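Side-chain contacts in CobC (Shigella flexneri 2a, PDB 6NRU), which probably removes the phosphate from adenosylcobalamin 5'-phosphate and from alpha-ribazole 5'-phosphate, a step in assembling the nucleotide loop of vitamin B12: residues E57-R60 / A61-T64; Q100-A103 / E104-S107; C110-W113 / Q114-I117; G123-A126 / F127-R130. One frame throughout, in Å; residues are numbered along the deposited sequence.

Contact 1: E57-R60 / A61-T64. With SO4 (sulfate ion), chain N.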
loop_
_atom_site.group_PDB
_atom_site.type_symbol
_atom_site.label_atom_id
_atom_site.label_comp_id
_atom_site.label_asym_id
_atom_site.label_seq_id
_atom_site.Cartn_x
_atom_site.Cartn_y
_atom_site.Cartn_z
ATOM N N GLU A 57 9.679 -0.795 1.322
ATOM C CA GLU A 57 11.014 -0.203 1.333
ATOM C C GLU A 57 10.970 1.304 1.121
ATOM O O GLU A 57 11.827 2.025 1.646
ATOM C CB GLU A 57 11.891 -0.838 0.254
ATOM C CG GLU A 57 12.080 -2.333 0.372
ATOM C CD GLU A 57 13.026 -2.871 -0.683
ATOM O OE1 GLU A 57 13.097 -2.280 -1.782
ATOM O OE2 GLU A 57 13.707 -3.880 -0.411
ATOM N N LEU A 58 9.994 1.792 0.355
ATOM C CA LEU A 58 9.980 3.193 -0.044
ATOM C C LEU A 58 9.815 4.096 1.171
ATOM O O LEU A 58 9.002 3.831 2.061
ATOM C CB LEU A 58 8.866 3.437 -1.058
ATOM C CG LEU A 58 8.885 2.489 -2.260
ATOM C CD1 LEU A 58 7.844 2.901 -3.275
ATOM C CD2 LEU A 58 10.264 2.455 -2.896
ATOM N N GLU A 59 10.601 5.177 1.200
ATOM C CA GLU A 59 10.735 5.963 2.422
ATOM C C GLU A 59 9.440 6.667 2.801
ATOM O O GLU A 59 9.210 6.929 3.986
ATOM C CB GLU A 59 11.872 6.972 2.276
ATOM C CG GLU A 59 12.613 7.231 3.576
ATOM C CD GLU A 59 13.279 5.981 4.115
ATOM O OE1 GLU A 59 13.354 5.837 5.353
ATOM O OE2 GLU A 59 13.732 5.148 3.301
ATOM N N ARG A 60 8.580 6.977 1.828
ATOM C CA ARG A 60 7.300 7.585 2.172
ATOM C C ARG A 60 6.469 6.660 3.051
ATOM O O ARG A 60 5.700 7.132 3.897
ATOM C CB ARG A 60 6.527 7.966 0.906
ATOM C CG ARG A 60 6.054 6.795 0.062
ATOM C CD ARG A 60 6.234 7.096 -1.412
ATOM N NE ARG A 60 5.152 6.553 -2.228
ATOM C CZ ARG A 60 5.324 6.032 -3.439
ATOM N NH1 ARG A 60 6.538 5.981 -3.972
ATOM N NH2 ARG A 60 4.285 5.563 -4.116
ATOM N N ALA A 61 6.624 5.344 2.878
ATOM C CA ALA A 61 5.949 4.388 3.745
ATOM C C ALA A 61 6.647 4.279 5.094
ATOM O O ALA A 61 5.986 4.178 6.133
ATOM C CB ALA A 61 5.879 3.022 3.066
ATOM N N GLN A 62 7.981 4.307 5.095
ATOM C CA GLN A 62 8.720 4.240 6.350
ATOM C C GLN A 62 8.562 5.524 7.154
ATOM O O GLN A 62 8.452 5.479 8.385
ATOM C CB GLN A 62 10.193 3.949 6.073
ATOM C CG GLN A 62 10.417 2.635 5.349
ATOM C CD GLN A 62 11.875 2.260 5.260
ATOM O OE1 GLN A 62 12.474 1.824 6.242
ATOM N NE2 GLN A 62 12.458 2.423 4.077
ATOM N N HIS A 63 8.554 6.677 6.478
ATOM C CA HIS A 63 8.258 7.933 7.160
ATOM C C HIS A 63 6.894 7.872 7.834
ATOM O O HIS A 63 6.725 8.350 8.961
ATOM C CB HIS A 63 8.319 9.096 6.169
ATOM C CG HIS A 63 8.267 10.450 6.809
ATOM N ND1 HIS A 63 8.422 11.616 6.090
ATOM C CD2 HIS A 63 8.080 10.825 8.097
ATOM C CE1 HIS A 63 8.329 12.651 6.907
ATOM N NE2 HIS A 63 8.120 12.198 8.131
ATOM N N THR A 64 5.911 7.276 7.159
ATOM C CA THR A 64 4.593 7.111 7.759
ATOM C C THR A 64 4.652 6.165 8.953
ATOM O O THR A 64 4.117 6.469 10.025
ATOM C CB THR A 64 3.605 6.605 6.708
ATOM O OG1 THR A 64 3.314 7.659 5.779
ATOM C CG2 THR A 64 2.308 6.139 7.363
HETATM S S SO4 N . 0.086 6.826 -4.891
HETATM O O1 SO4 N . 0.093 5.727 -5.852
HETATM O O2 SO4 N . 0.137 8.097 -5.609
HETATM O O3 SO4 N . -1.132 6.767 -4.091
HETATM O O4 SO4 N . 1.246 6.716 -4.010
#

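Contact 2: Q100-A103 / E104-S107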
loop_
_atom_site.group_PDB
_atom_site.type_symbol
_atom_site.label_atom_id
_atom_site.label_comp_id
_atom_site.label_asym_id
_atom_site.label_seq_id
_atom_site.Cartn_x
_atom_site.Cartn_y
_atom_site.Cartn_z
ATOM N N GLN A 100 2.064 12.298 -24.943
ATOM C CA GLN A 100 2.770 12.986 -26.018
ATOM C C GLN A 100 4.224 12.549 -26.151
ATOM O O GLN A 100 4.706 12.355 -27.271
ATOM C CB GLN A 100 2.706 14.504 -25.810
ATOM C CG GLN A 100 1.387 15.136 -26.243
ATOM C CD GLN A 100 1.403 15.587 -27.695
ATOM O OE1 GLN A 100 1.942 16.646 -28.026
ATOM N NE2 GLN A 100 0.811 14.782 -28.571
ATOM N N GLU A 101 4.935 12.377 -25.033
ATOM C CA GLU A 101 6.353 12.030 -25.096
ATOM C C GLU A 101 6.578 10.544 -25.350
ATOM O O GLU A 101 7.598 10.173 -25.944
ATOM C CB GLU A 101 7.053 12.460 -23.805
ATOM C CG GLU A 101 7.157 13.972 -23.655
ATOM C CD GLU A 101 6.965 14.445 -22.229
ATOM O OE1 GLU A 101 6.987 13.597 -21.312
ATOM O OE2 GLU A 101 6.785 15.666 -22.028
ATOM N N ASP A 102 5.649 9.688 -24.920
ATOM C CA ASP A 102 5.751 8.240 -25.090
ATOM C C ASP A 102 4.378 7.690 -25.492
ATOM O O ASP A 102 3.781 6.871 -24.804
ATOM C CB ASP A 102 6.266 7.582 -23.809
ATOM C CG ASP A 102 6.788 6.176 -24.038
ATOM O OD1 ASP A 102 6.788 5.715 -25.198
ATOM O OD2 ASP A 102 7.200 5.528 -23.054
ATOM N N ALA A 103 3.882 8.140 -26.647
ATOM C CA ALA A 103 2.481 7.924 -27.003
ATOM C C ALA A 103 2.135 6.442 -27.088
ATOM O O ALA A 103 1.191 5.979 -26.441
ATOM C CB ALA A 103 2.163 8.625 -28.324
ATOM N N GLU A 104 2.888 5.679 -27.883
ATOM C CA GLU A 104 2.491 4.303 -28.165
ATOM C C GLU A 104 2.571 3.430 -26.919
ATOM O O GLU A 104 1.607 2.737 -26.575
ATOM C CB GLU A 104 3.351 3.719 -29.283
ATOM C CG GLU A 104 3.081 2.245 -29.531
ATOM C CD GLU A 104 3.962 1.668 -30.617
ATOM O OE1 GLU A 104 4.626 2.455 -31.322
ATOM O OE2 GLU A 104 3.987 0.428 -30.766
ATOM N N ASN A 105 3.715 3.442 -26.232
ATOM C CA ASN A 105 3.866 2.603 -25.046
ATOM C C ASN A 105 2.888 3.015 -23.952
ATOM O O ASN A 105 2.372 2.165 -23.218
ATOM C CB ASN A 105 5.306 2.663 -24.534
ATOM C CG ASN A 105 6.319 2.312 -25.606
ATOM O OD1 ASN A 105 7.360 2.958 -25.732
ATOM N ND2 ASN A 105 6.018 1.281 -26.389
ATOM N N TYR A 106 2.602 4.313 -23.841
ATOM C CA TYR A 106 1.687 4.777 -22.803
ATOM C C TYR A 106 0.229 4.508 -23.169
ATOM O O TYR A 106 -0.578 4.185 -22.291
ATOM C CB TYR A 106 1.916 6.264 -22.536
ATOM C CG TYR A 106 1.204 6.776 -21.317
ATOM C CD1 TYR A 106 1.602 6.394 -20.044
ATOM C CD2 TYR A 106 0.126 7.636 -21.436
ATOM C CE1 TYR A 106 0.943 6.860 -18.925
ATOM C CE2 TYR A 106 -0.535 8.107 -20.327
ATOM C CZ TYR A 106 -0.125 7.718 -19.074
ATOM O OH TYR A 106 -0.788 8.189 -17.966
ATOM N N SER A 107 -0.126 4.638 -24.453
ATOM C CA SER A 107 -1.476 4.294 -24.893
ATOM C C SER A 107 -1.756 2.816 -24.675
ATOM O O SER A 107 -2.864 2.435 -24.279
ATOM C CB SER A 107 -1.656 4.636 -26.372
ATOM O OG SER A 107 -1.155 5.922 -26.671
#

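Contact 3: C110-W113 / Q114-I117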
loop_
_atom_site.group_PDB
_atom_site.type_symbol
_atom_site.label_atom_id
_atom_site.label_comp_id
_atom_site.label_asym_id
_atom_site.label_seq_id
_atom_site.Cartn_x
_atom_site.Cartn_y
_atom_site.Cartn_z
ATOM N N CYS A 110 -2.588 2.585 -21.044
ATOM C CA CYS A 110 -3.904 3.119 -20.713
ATOM C C CYS A 110 -5.019 2.215 -21.219
ATOM O O CYS A 110 -6.077 2.124 -20.587
ATOM C CB CYS A 110 -4.061 4.526 -21.286
ATOM S SG CYS A 110 -3.146 5.795 -20.385
ATOM N N ASN A 111 -4.800 1.533 -22.343
ATOM C CA ASN A 111 -5.813 0.669 -22.934
ATOM C C ASN A 111 -5.723 -0.780 -22.463
ATOM O O ASN A 111 -6.636 -1.562 -22.745
ATOM C CB ASN A 111 -5.720 0.711 -24.466
ATOM C CG ASN A 111 -6.045 2.083 -25.036
ATOM O OD1 ASN A 111 -6.579 2.951 -24.343
ATOM N ND2 ASN A 111 -5.725 2.283 -26.309
ATOM N N ASP A 112 -4.660 -1.156 -21.748
ATOM C CA ASP A 112 -4.463 -2.529 -21.299
ATOM C C ASP A 112 -3.518 -2.498 -20.096
ATOM O O ASP A 112 -2.391 -2.986 -20.141
ATOM C CB ASP A 112 -3.909 -3.420 -22.413
ATOM C CG ASP A 112 -3.940 -4.895 -22.053
ATOM O OD1 ASP A 112 -4.520 -5.248 -21.001
ATOM O OD2 ASP A 112 -3.377 -5.703 -22.824
ATOM N N TRP A 113 -4.000 -1.921 -18.991
ATOM C CA TRP A 113 -3.172 -1.750 -17.803
ATOM C C TRP A 113 -2.771 -3.074 -17.165
ATOM O O TRP A 113 -1.817 -3.106 -16.382
ATOM C CB TRP A 113 -3.907 -0.894 -16.769
ATOM C CG TRP A 113 -5.084 -1.592 -16.178
ATOM C CD1 TRP A 113 -6.362 -1.590 -16.654
ATOM C CD2 TRP A 113 -5.092 -2.418 -15.010
ATOM N NE1 TRP A 113 -7.168 -2.357 -15.848
ATOM C CE2 TRP A 113 -6.411 -2.877 -14.831
ATOM C CE3 TRP A 113 -4.113 -2.813 -14.095
ATOM C CZ2 TRP A 113 -6.776 -3.709 -13.774
ATOM C CZ3 TRP A 113 -4.477 -3.638 -13.046
ATOM C CH2 TRP A 113 -5.796 -4.077 -12.894
ATOM N N GLN A 114 -3.471 -4.161 -17.475
ATOM C CA GLN A 114 -3.199 -5.421 -16.802
ATOM C C GLN A 114 -2.027 -6.180 -17.402
ATOM O O GLN A 114 -1.460 -7.042 -16.722
ATOM C CB GLN A 114 -4.437 -6.311 -16.830
ATOM C CG GLN A 114 -4.610 -7.129 -15.576
ATOM C CD GLN A 114 -6.059 -7.416 -15.287
ATOM O OE1 GLN A 114 -6.950 -6.900 -15.962
ATOM N NE2 GLN A 114 -6.310 -8.241 -14.279
ATOM N N HIS A 115 -1.740 -5.923 -18.671
ATOM C CA HIS A 115 -0.659 -6.595 -19.368
ATOM C C HIS A 115 0.453 -5.757 -19.980
ATOM O O HIS A 115 1.524 -6.262 -20.233
ATOM C CB HIS A 115 -1.245 -7.518 -20.420
ATOM C CG HIS A 115 -2.253 -8.474 -19.880
ATOM N ND1 HIS A 115 -3.599 -8.206 -19.870
ATOM C CD2 HIS A 115 -2.107 -9.698 -19.335
ATOM C CE1 HIS A 115 -4.238 -9.222 -19.334
ATOM N NE2 HIS A 115 -3.357 -10.144 -19.008
ATOM N N ALA A 116 0.199 -4.486 -20.216
ATOM C CA ALA A 116 1.200 -3.604 -20.798
ATOM C C ALA A 116 2.236 -3.207 -19.752
ATOM O O ALA A 116 1.903 -2.945 -18.592
ATOM C CB ALA A 116 0.536 -2.359 -21.384
ATOM N N ILE A 117 3.493 -3.158 -20.174
ATOM C CA ILE A 117 4.624 -2.905 -19.284
ATOM C C ILE A 117 4.955 -1.418 -19.342
ATOM O O ILE A 117 5.204 -0.896 -20.440
ATOM C CB ILE A 117 5.846 -3.750 -19.674
ATOM C CG1 ILE A 117 5.439 -5.203 -19.935
ATOM C CG2 ILE A 117 6.912 -3.676 -18.593
ATOM C CD1 ILE A 117 4.932 -5.926 -18.711
HETATM O O HOH W 1 -6.359 -4.456 -18.602
HETATM O O HOH W 2 1.049 -4.194 -16.613
#

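Contact 4: G123-A126 / F127-R130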
loop_
_atom_site.group_PDB
_atom_site.type_symbol
_atom_site.label_atom_id
_atom_site.label_comp_id
_atom_site.label_asym_id
_atom_site.label_seq_id
_atom_site.Cartn_x
_atom_site.Cartn_y
_atom_site.Cartn_z
ATOM N N GLY A 123 5.459 -4.691 -15.052
ATOM C CA GLY A 123 4.055 -4.763 -15.386
ATOM C C GLY A 123 3.204 -5.233 -14.225
ATOM O O GLY A 123 3.699 -5.654 -13.180
ATOM N N PHE A 124 1.885 -5.157 -14.425
ATOM C CA PHE A 124 0.962 -5.564 -13.372
ATOM C C PHE A 124 1.075 -7.051 -13.069
ATOM O O PHE A 124 0.758 -7.481 -11.954
ATOM C CB PHE A 124 -0.474 -5.216 -13.756
ATOM C CG PHE A 124 -1.481 -5.593 -12.710
ATOM C CD1 PHE A 124 -1.506 -4.937 -11.492
ATOM C CD2 PHE A 124 -2.389 -6.615 -12.935
ATOM C CE1 PHE A 124 -2.423 -5.285 -10.521
ATOM C CE2 PHE A 124 -3.315 -6.968 -11.968
ATOM C CZ PHE A 124 -3.331 -6.302 -10.759
ATOM N N GLN A 125 1.517 -7.850 -14.040
ATOM C CA GLN A 125 1.671 -9.281 -13.803
ATOM C C GLN A 125 2.770 -9.552 -12.782
ATOM O O GLN A 125 2.581 -10.334 -11.843
ATOM C CB GLN A 125 1.956 -10.003 -15.122
ATOM C CG GLN A 125 0.831 -9.884 -16.143
ATOM C CD GLN A 125 -0.507 -10.350 -15.596
ATOM O OE1 GLN A 125 -0.589 -11.364 -14.902
ATOM N NE2 GLN A 125 -1.564 -9.605 -15.902
ATOM N N ALA A 126 3.928 -8.906 -12.940
ATOM C CA ALA A 126 4.998 -9.069 -11.961
ATOM C C ALA A 126 4.621 -8.449 -10.623
ATOM O O ALA A 126 4.954 -8.992 -9.563
ATOM C CB ALA A 126 6.295 -8.457 -12.488
ATOM N N PHE A 127 3.923 -7.311 -10.653
ATOM C CA PHE A 127 3.502 -6.659 -9.417
ATOM C C PHE A 127 2.507 -7.525 -8.652
ATOM O O PHE A 127 2.644 -7.728 -7.441
ATOM C CB PHE A 127 2.904 -5.290 -9.741
ATOM C CG PHE A 127 2.251 -4.610 -8.571
ATOM C CD1 PHE A 127 3.015 -3.943 -7.625
ATOM C CD2 PHE A 127 0.869 -4.619 -8.429
ATOM C CE1 PHE A 127 2.415 -3.307 -6.552
ATOM C CE2 PHE A 127 0.261 -3.985 -7.359
ATOM C CZ PHE A 127 1.034 -3.329 -6.419
ATOM N N SER A 128 1.500 -8.058 -9.351
ATOM C CA SER A 128 0.496 -8.877 -8.680
ATOM C C SER A 128 1.071 -10.208 -8.215
ATOM O O SER A 128 0.562 -10.796 -7.255
ATOM C CB SER A 128 -0.709 -9.103 -9.598
ATOM O OG SER A 128 -0.346 -9.797 -10.778
ATOM N N GLN A 129 2.124 -10.702 -8.874
ATOM C CA GLN A 129 2.785 -11.910 -8.392
ATOM C C GLN A 129 3.599 -11.632 -7.136
ATOM O O GLN A 129 3.722 -12.507 -6.273
ATOM C CB GLN A 129 3.682 -12.501 -9.479
ATOM C CG GLN A 129 2.939 -13.239 -10.578
ATOM C CD GLN A 129 3.734 -13.294 -11.876
ATOM O OE1 GLN A 129 4.864 -12.805 -11.947
ATOM N NE2 GLN A 129 3.144 -13.887 -12.909
ATOM N N ARG A 130 4.168 -10.429 -7.024
ATOM C CA ARG A 130 4.861 -10.037 -5.802
ATOM C C ARG A 130 3.917 -10.069 -4.610
ATOM O O ARG A 130 4.260 -10.581 -3.539
ATOM C CB ARG A 130 5.447 -8.635 -5.962
ATOM C CG ARG A 130 6.943 -8.569 -6.156
ATOM C CD ARG A 130 7.322 -7.142 -6.482
ATOM N NE ARG A 130 6.515 -6.208 -5.702
ATOM C CZ ARG A 130 6.289 -4.942 -6.036
ATOM N NH1 ARG A 130 6.805 -4.440 -7.150
ATOM N NH2 ARG A 130 5.542 -4.175 -5.253
#

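Contact 1: E57-R60 / A61-T64
The carbonyl of Glu59 receives the amide of His63 in a nearly straight bond, N to O 2.6 Å. At the next residue, Arg60 O accepts two bonds from Thr64: the hydroxyl OG1 reaches it at 3.1 Å almost head-on, and the amide N joins it. Leu58, the N-cap residue, likewise offers its carbonyl O to two amides, those of Ala61 and Gln62. The Gln62 side chain, CG anti to its own carbonyl carbon (chi1 -60°) and extended beyond, folds back over the helix start, where NE2 makes a weak bond to Glu57 O. There it also passes obliquely by the Glu59 carboxylate, the two planes 48° apart. Arg60 leaves the helix on another side: its chain, bent at chi2 and chi3, carries NH2 to within 3.3 Å of sulfate O4 in a hydrogen bond, while NH1 is held by Gly24 O. Arg10 and Asn17 also bind this sulfate, and the Arg60 side chain packs on His11, probably the phosphohistidine nucleophile. The helix start follows a parallel strand and presents an arginine to the anion; the sulfate, probably from the crystallisation medium, is consistent with marking the phosphate pocket of the histidine phosphatase fold.

Contact 2: Q100-A103 / E104-S107
Ser107 and Ala103 are joined by two hydrogen bonds to a single acceptor. The amide N of Ser107 gives Ala103 O a bond of 2.7 Å. Its hydroxyl turns back to the same oxygen, because OG stands beside its own backbone N (chi1 -46°); that second bond is modelled very short, so its exact length carries little weight. The other backbone bond runs from Tyr106 N to Asp102 O at 3.0 Å. Together these bonds form the first turn of helix 103-111, which starts directly after helix 95-101 ends. Asp102 links the two helices: it leaves helical geometry after the first and holds the N-cap position of the second, though its side chain makes no capping bond.

Among the side chains, the Asp102 carboxylate and the Asn105 amide meet with planes nearly perpendicular, 84° apart, and Asn105 CB lies 3.5 Å from Asp102 OD1. The other carboxylate oxygen, OD2, is hydrogen-bonded to Thr119 and Trp90, which probably fixes the rotation of the group. Tyr106 CB lies close to Asp102 O, and its ring leads away to pack with Trp90, His95 and Trp109; its OH is hydrogen-bonded to Tyr22 and His95.

Contact 3: C110-W113 / Q114-I117
With Asp112 CG turned away from its backbone N (chi1 -169°) and His115 CG set beside its own (chi1 -54°), carboxylate and imidazole are brought to the same side of the turn. His115 ND1 then donates to Asp112 OD1 over 3.3 Å. The bond is fairly straight and meets the oxygen on its syn side; the acceptor lies in the imidazole plane, although the carboxylate itself is rotated by 54° against the ring. If the aspartate is charged, it would be expected to favour a proton on ND1.

Next to this pair, just after helix 103-111, the backbone forms an alpha-turn, closed by the i+4 to i bond from Ala116 N to Asp112 O at 3.0 Å. The same oxygen takes the amide of His115 more weakly. Two waters complete the turn: one donates to Asp112 OD1 and accepts from Gln114 N, and the other bridges the carbonyls of Trp113 and Ala116.

Trp113 and Gln114 supply the packing. Their side chains run alongside each other, ring and amide planes almost parallel, and the Gln114 chain covers one face of the indole. Gln114 CG makes a CH-pi contact, 4.3 Å from the centroid of the Trp113 six-membered ring, while Gln114 OE1 extends to 3.9 Å from CZ2 of Trp113. Phe124 and Trp172 approach the indole in edge-to-face stacks.

Contact 4: G123-A126 / F127-R130
The N-terminal two turns of helix 124-136 lie here, with Gly123 in the N-cap position and Phe124 and Phe127 on the buried side. Gly123 O accepts the amide of Phe127 at 3.0 Å. The i to i+4 pattern continues with bonds from Ser128 N to Phe124 O, Gln129 N to Gln125 O and Arg130 N to Ala126 O.

Ser128 folds its hydroxyl back onto the helix. OG sits between its own backbone N and carbonyl carbon (chi1 62°), which places it 2.8 Å from Phe124 O and 3.2 Å from Gln125 O; its one proton can serve either carbonyl. Phe124 CG lies anti to its backbone N (chi1 -179°), which brings one face of its ring against Ser128 CB, offset toward the rim, in a CH-pi contact 4.2 Å from the centroid.

Phe124 and Phe127 meet obliquely, Phe124 CD1 to Phe127 CD2 3.9 Å. In this histidine phosphatase fold the pair faces helix 153-163: both rings pack on Leu158, and Phe127 also touches Val155 and lies near Glu84, probably the catalytic proton donor and acceptor.

On the more open side, the extended Gln129 chain passes along the backbone, its CG 3.2 Å from Gln125 O. The Arg130 guanidinium forms a salt bridge with Glu122.

All four contacts lie at starts or ends of helices and follow one another along the chain. Contact 1 opens helix 59-69, in the beta-alpha-beta unit between strands 52-55 and 76-78, and lies beside the bound sulfate. Contacts 2 and 3 sit at the two ends of helix 103-111, centres about 12 Å apart, and contact 4 begins helix 124-136. Contacts 3 and 4 touch: Gln114 O is probably hydrogen-bonded to Gln125 NE2 at 2.7 Å, and Gln114 CG packs on Phe124 CD2 at 3.5 Å. Contact 2 lies farthest out, its centre about 30 Å from that of contact 1. Contacts 1 and 4 both come close to Glu84, approaching the probable catalytic centre from different helices.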